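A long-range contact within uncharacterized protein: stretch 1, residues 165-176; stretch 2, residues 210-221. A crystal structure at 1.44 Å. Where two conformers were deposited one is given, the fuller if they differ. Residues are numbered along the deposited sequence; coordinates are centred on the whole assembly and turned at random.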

# COMPACT_ATOMS: atom_id res chain seq x y z
N ASN A 165 11.61 -12.79 12.99
CA ASN A 165 11.65 -13.65 11.83
C ASN A 165 10.41 -13.47 10.94
O ASN A 165 9.81 -14.44 10.43
CB ASN A 165 11.83 -15.12 12.27
CG ASN A 165 12.24 -16.03 11.13
OD1 ASN A 165 12.91 -15.63 10.17
ND2 ASN A 165 11.87 -17.30 11.26
N ILE A 166 10.02 -12.19 10.76
CA ILE A 166 8.92 -11.81 9.87
C ILE A 166 9.53 -10.93 8.81
O ILE A 166 10.23 -9.98 9.14
CB ILE A 166 7.78 -11.11 10.62
CG1 ILE A 166 7.03 -12.15 11.46
CG2 ILE A 166 6.86 -10.36 9.62
CD1 ILE A 166 6.03 -11.53 12.45
N HIS A 167 9.32 -11.28 7.55
CA HIS A 167 10.11 -10.74 6.45
C HIS A 167 9.24 -10.03 5.40
O HIS A 167 9.70 -9.78 4.30
CB HIS A 167 10.97 -11.82 5.79
CG HIS A 167 11.93 -12.45 6.75
ND1 HIS A 167 13.13 -11.85 7.10
CD2 HIS A 167 11.85 -13.59 7.47
CE1 HIS A 167 13.76 -12.62 7.98
NE2 HIS A 167 12.98 -13.66 8.26
N VAL A 168 8.01 -9.68 5.79
CA VAL A 168 7.15 -8.87 4.95
C VAL A 168 6.47 -7.83 5.84
O VAL A 168 6.04 -8.15 6.96
CB VAL A 168 6.07 -9.72 4.26
CG1 VAL A 168 5.15 -8.84 3.34
CG2 VAL A 168 6.72 -10.86 3.51
N ALA A 169 6.34 -6.59 5.37
CA ALA A 169 5.49 -5.65 6.05
C ALA A 169 4.86 -4.69 5.05
O ALA A 169 5.52 -4.25 4.10
CB ALA A 169 6.23 -4.83 7.13
N HIS A 170 3.60 -4.33 5.28
CA HIS A 170 3.04 -3.15 4.64
C HIS A 170 3.60 -1.97 5.40
O HIS A 170 3.21 -1.72 6.55
CB HIS A 170 1.51 -3.16 4.64
CG HIS A 170 0.90 -1.82 4.49
ND1 HIS A 170 1.22 -0.93 3.48
CD2 HIS A 170 0.00 -1.18 5.28
CE1 HIS A 170 0.55 0.19 3.68
NE2 HIS A 170 -0.20 0.07 4.76
N ALA A 171 4.57 -1.28 4.79
CA ALA A 171 5.24 -0.11 5.35
C ALA A 171 5.52 0.93 4.25
O ALA A 171 6.51 1.68 4.30
CB ALA A 171 6.52 -0.54 6.11
N VAL A 172 4.69 0.93 3.22
CA VAL A 172 4.73 1.91 2.08
C VAL A 172 3.28 2.39 2.03
O VAL A 172 2.43 1.59 1.84
CB VAL A 172 5.13 1.24 0.69
CG1 VAL A 172 4.82 2.18 -0.54
CG2 VAL A 172 6.54 0.72 0.66
N ILE A 173 2.98 3.68 2.26
CA ILE A 173 1.65 4.25 1.87
C ILE A 173 2.00 5.09 0.67
O ILE A 173 2.28 6.29 0.75
CB ILE A 173 0.82 5.02 2.95
CG1 ILE A 173 0.51 4.12 4.16
CG2 ILE A 173 -0.54 5.37 2.39
CD1 ILE A 173 -0.57 4.67 5.17
N TRP A 174 2.08 4.42 -0.48
CA TRP A 174 2.77 4.97 -1.63
C TRP A 174 2.20 6.32 -2.03
O TRP A 174 0.97 6.47 -2.23
CB TRP A 174 2.74 4.03 -2.85
CG TRP A 174 3.62 4.59 -3.91
CD1 TRP A 174 4.99 4.57 -3.91
CD2 TRP A 174 3.23 5.35 -5.05
NE1 TRP A 174 5.47 5.26 -4.99
CE2 TRP A 174 4.41 5.76 -5.70
CE3 TRP A 174 2.00 5.75 -5.59
CZ2 TRP A 174 4.38 6.54 -6.85
CZ3 TRP A 174 1.99 6.53 -6.73
CH2 TRP A 174 3.17 6.91 -7.35
N SER A 175 3.08 7.31 -2.16
CA SER A 175 2.78 8.68 -2.59
C SER A 175 2.03 9.52 -1.60
O SER A 175 1.71 10.65 -1.90
CB SER A 175 2.08 8.77 -3.95
OG SER A 175 0.69 8.48 -3.92
N GLN A 176 1.75 9.03 -0.41
CA GLN A 176 0.96 9.80 0.55
C GLN A 176 1.66 11.11 0.90
O GLN A 176 2.83 11.13 1.30
CB GLN A 176 0.72 8.98 1.82
CG GLN A 176 0.23 9.80 3.02
CD GLN A 176 -0.92 10.70 2.66
OE1 GLN A 176 -1.07 11.80 3.20
NE2 GLN A 176 -1.71 10.25 1.72
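Stretch 2, residues 210-221: IDCVNLDGWTMD

Two histidines of stretch 1 use their rings to bind backbone carbonyls of stretch 2. His167 ND1 donates to Asp211 O at 2.7 Å, and His170 ND1 donates to Leu215 O at 2.9 Å. Each carbonyl lies at the ring edge, near the ring plane.

Between these two bonds, stretch 2 runs as a strand beside stretch 1 in the same direction. The strand axes approach to 4.4 Å and cross at -57°, so the pairing is strongly twisted. Val168 pairs with Val213, CA to CA 4.6 Å, and Ala169 pairs with Asn214, CA to CA 5.3 Å. The ladder is regular here: Val213 N donates to His167 O at 2.8 Å, Ala169 N to Val213 O at 2.9 Å, and Leu215 N to Ala169 O at 2.9 Å.

Val168, Val213 and Leu215 share one face of the sheet. Val168 CG1 meets Leu215 CD1 at 3.5 Å. Ala169 and Asn214 point to the other face. Before the strand, Cys212 brings SG to 4.1 Å from Ala169 CB.

From Leu215 O onward the backbone pairing weakens. Ala171 N and Val172 N reach Leu215 O only by weak bonds, at 3.3 and 3.4 Å. Side chains of stretch 2 take over part of the work. Asn214 ND2 donates to Ala171 O at 3.1 Å, and Asp216 OD1 accepts from Trp174 N at 3.0 Å.

Gly217 packs close to the ring of His170. A CB built on the glycine would lie 2.5 Å from His170 CE1, a clash. Stretch 2 then continues as loop. Trp218 sets CZ3 3.9 Å from Ile173 CD1. Farther along, CG of Met220, a selenomethionine, lies 4.0 Å from Trp174 CE3, at the edge of the indole. Together the two stretches bury 851 Å², both sides summed.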

# COMPACT_ATOMS: atom_id res chain seq x y z
N ILE A 210 18.07 -4.63 4.75
CA ILE A 210 17.11 -5.21 5.69
C ILE A 210 16.32 -6.29 4.94
O ILE A 210 15.72 -6.02 3.89
CB ILE A 210 16.11 -4.15 6.19
CG1 ILE A 210 16.83 -3.03 6.96
CG2 ILE A 210 15.01 -4.78 7.05
CD1 ILE A 210 15.93 -1.83 7.24
N ASP A 211 16.30 -7.51 5.47
CA ASP A 211 15.60 -8.64 4.85
C ASP A 211 14.11 -8.60 5.22
O ASP A 211 13.59 -9.50 5.88
CB ASP A 211 16.28 -9.95 5.26
CG ASP A 211 15.75 -11.16 4.50
OD1 ASP A 211 15.06 -11.02 3.48
OD2 ASP A 211 16.03 -12.29 4.95
N CYS A 212 13.42 -7.56 4.75
CA CYS A 212 12.01 -7.44 4.92
C CYS A 212 11.49 -6.78 3.65
O CYS A 212 12.00 -5.75 3.22
CB CYS A 212 11.69 -6.56 6.13
SG CYS A 212 9.91 -6.57 6.58
N VAL A 213 10.49 -7.39 3.07
CA VAL A 213 9.89 -6.87 1.85
C VAL A 213 8.89 -5.79 2.26
O VAL A 213 7.99 -6.00 3.07
CB VAL A 213 9.12 -7.98 1.10
CG1 VAL A 213 8.51 -7.43 -0.21
CG2 VAL A 213 10.02 -9.16 0.82
N ASN A 214 9.04 -4.60 1.69
CA ASN A 214 8.18 -3.47 2.01
C ASN A 214 7.09 -3.33 0.94
O ASN A 214 7.39 -3.10 -0.23
CB ASN A 214 8.99 -2.17 2.14
CG ASN A 214 8.22 -1.09 2.83
OD1 ASN A 214 7.05 -1.29 3.15
ND2 ASN A 214 8.85 0.07 3.11
N LEU A 215 5.85 -3.48 1.36
CA LEU A 215 4.66 -3.49 0.53
C LEU A 215 3.78 -2.27 0.71
O LEU A 215 3.38 -1.90 1.82
CB LEU A 215 3.78 -4.71 0.82
CG LEU A 215 4.42 -6.07 0.56
CD1 LEU A 215 3.40 -7.19 0.83
CD2 LEU A 215 4.95 -6.16 -0.89
N ASP A 216 3.41 -1.67 -0.41
CA ASP A 216 2.28 -0.74 -0.51
C ASP A 216 0.98 -1.33 0.02
O ASP A 216 0.81 -2.56 0.05
CB ASP A 216 2.12 -0.32 -1.97
CG ASP A 216 1.29 0.95 -2.17
OD1 ASP A 216 1.05 1.74 -1.21
OD2 ASP A 216 0.83 1.14 -3.34
N GLY A 217 0.05 -0.46 0.38
CA GLY A 217 -1.24 -0.82 0.95
C GLY A 217 -2.45 -0.69 0.02
O GLY A 217 -3.39 -1.49 0.12
N TRP A 218 -2.48 0.36 -0.81
CA TRP A 218 -3.56 0.64 -1.74
C TRP A 218 -3.01 1.02 -3.11
O TRP A 218 -2.37 2.06 -3.27
CB TRP A 218 -4.45 1.81 -1.28
CG TRP A 218 -5.15 1.73 0.03
CD1 TRP A 218 -6.47 1.44 0.21
CD2 TRP A 218 -4.61 2.00 1.31
NE1 TRP A 218 -6.78 1.51 1.54
CE2 TRP A 218 -5.66 1.88 2.24
CE3 TRP A 218 -3.34 2.36 1.77
CZ2 TRP A 218 -5.47 2.06 3.61
CZ3 TRP A 218 -3.16 2.55 3.14
CH2 TRP A 218 -4.23 2.39 4.04
N THR A 219 -3.31 0.25 -4.13
CA THR A 219 -2.85 0.58 -5.47
C THR A 219 -3.49 1.89 -5.93
O THR A 219 -4.71 2.01 -5.95
CB THR A 219 -3.17 -0.55 -6.44
OG1 THR A 219 -2.55 -1.76 -5.98
CG2 THR A 219 -2.71 -0.20 -7.87
N MSE A 220 -2.63 2.82 -6.34
CA MSE A 220 -3.05 4.13 -6.82
C MSE A 220 -3.24 4.20 -8.33
O MSE A 220 -2.53 3.54 -9.09
CB MSE A 220 -2.03 5.19 -6.45
CG MSE A 220 -1.91 5.46 -4.99
SE MSE A 220 -3.51 6.20 -4.23
CE MSE A 220 -4.30 4.62 -3.58
N ASP A 221 -4.17 5.06 -8.74
CA ASP A 221 -4.16 5.55 -10.12
C ASP A 221 -3.05 6.58 -10.14
O ASP A 221 -3.13 7.62 -9.49
CB ASP A 221 -5.51 6.15 -10.45
CG ASP A 221 -5.60 6.65 -11.89
OD1 ASP A 221 -4.56 7.15 -12.40
OD2 ASP A 221 -6.69 6.53 -12.53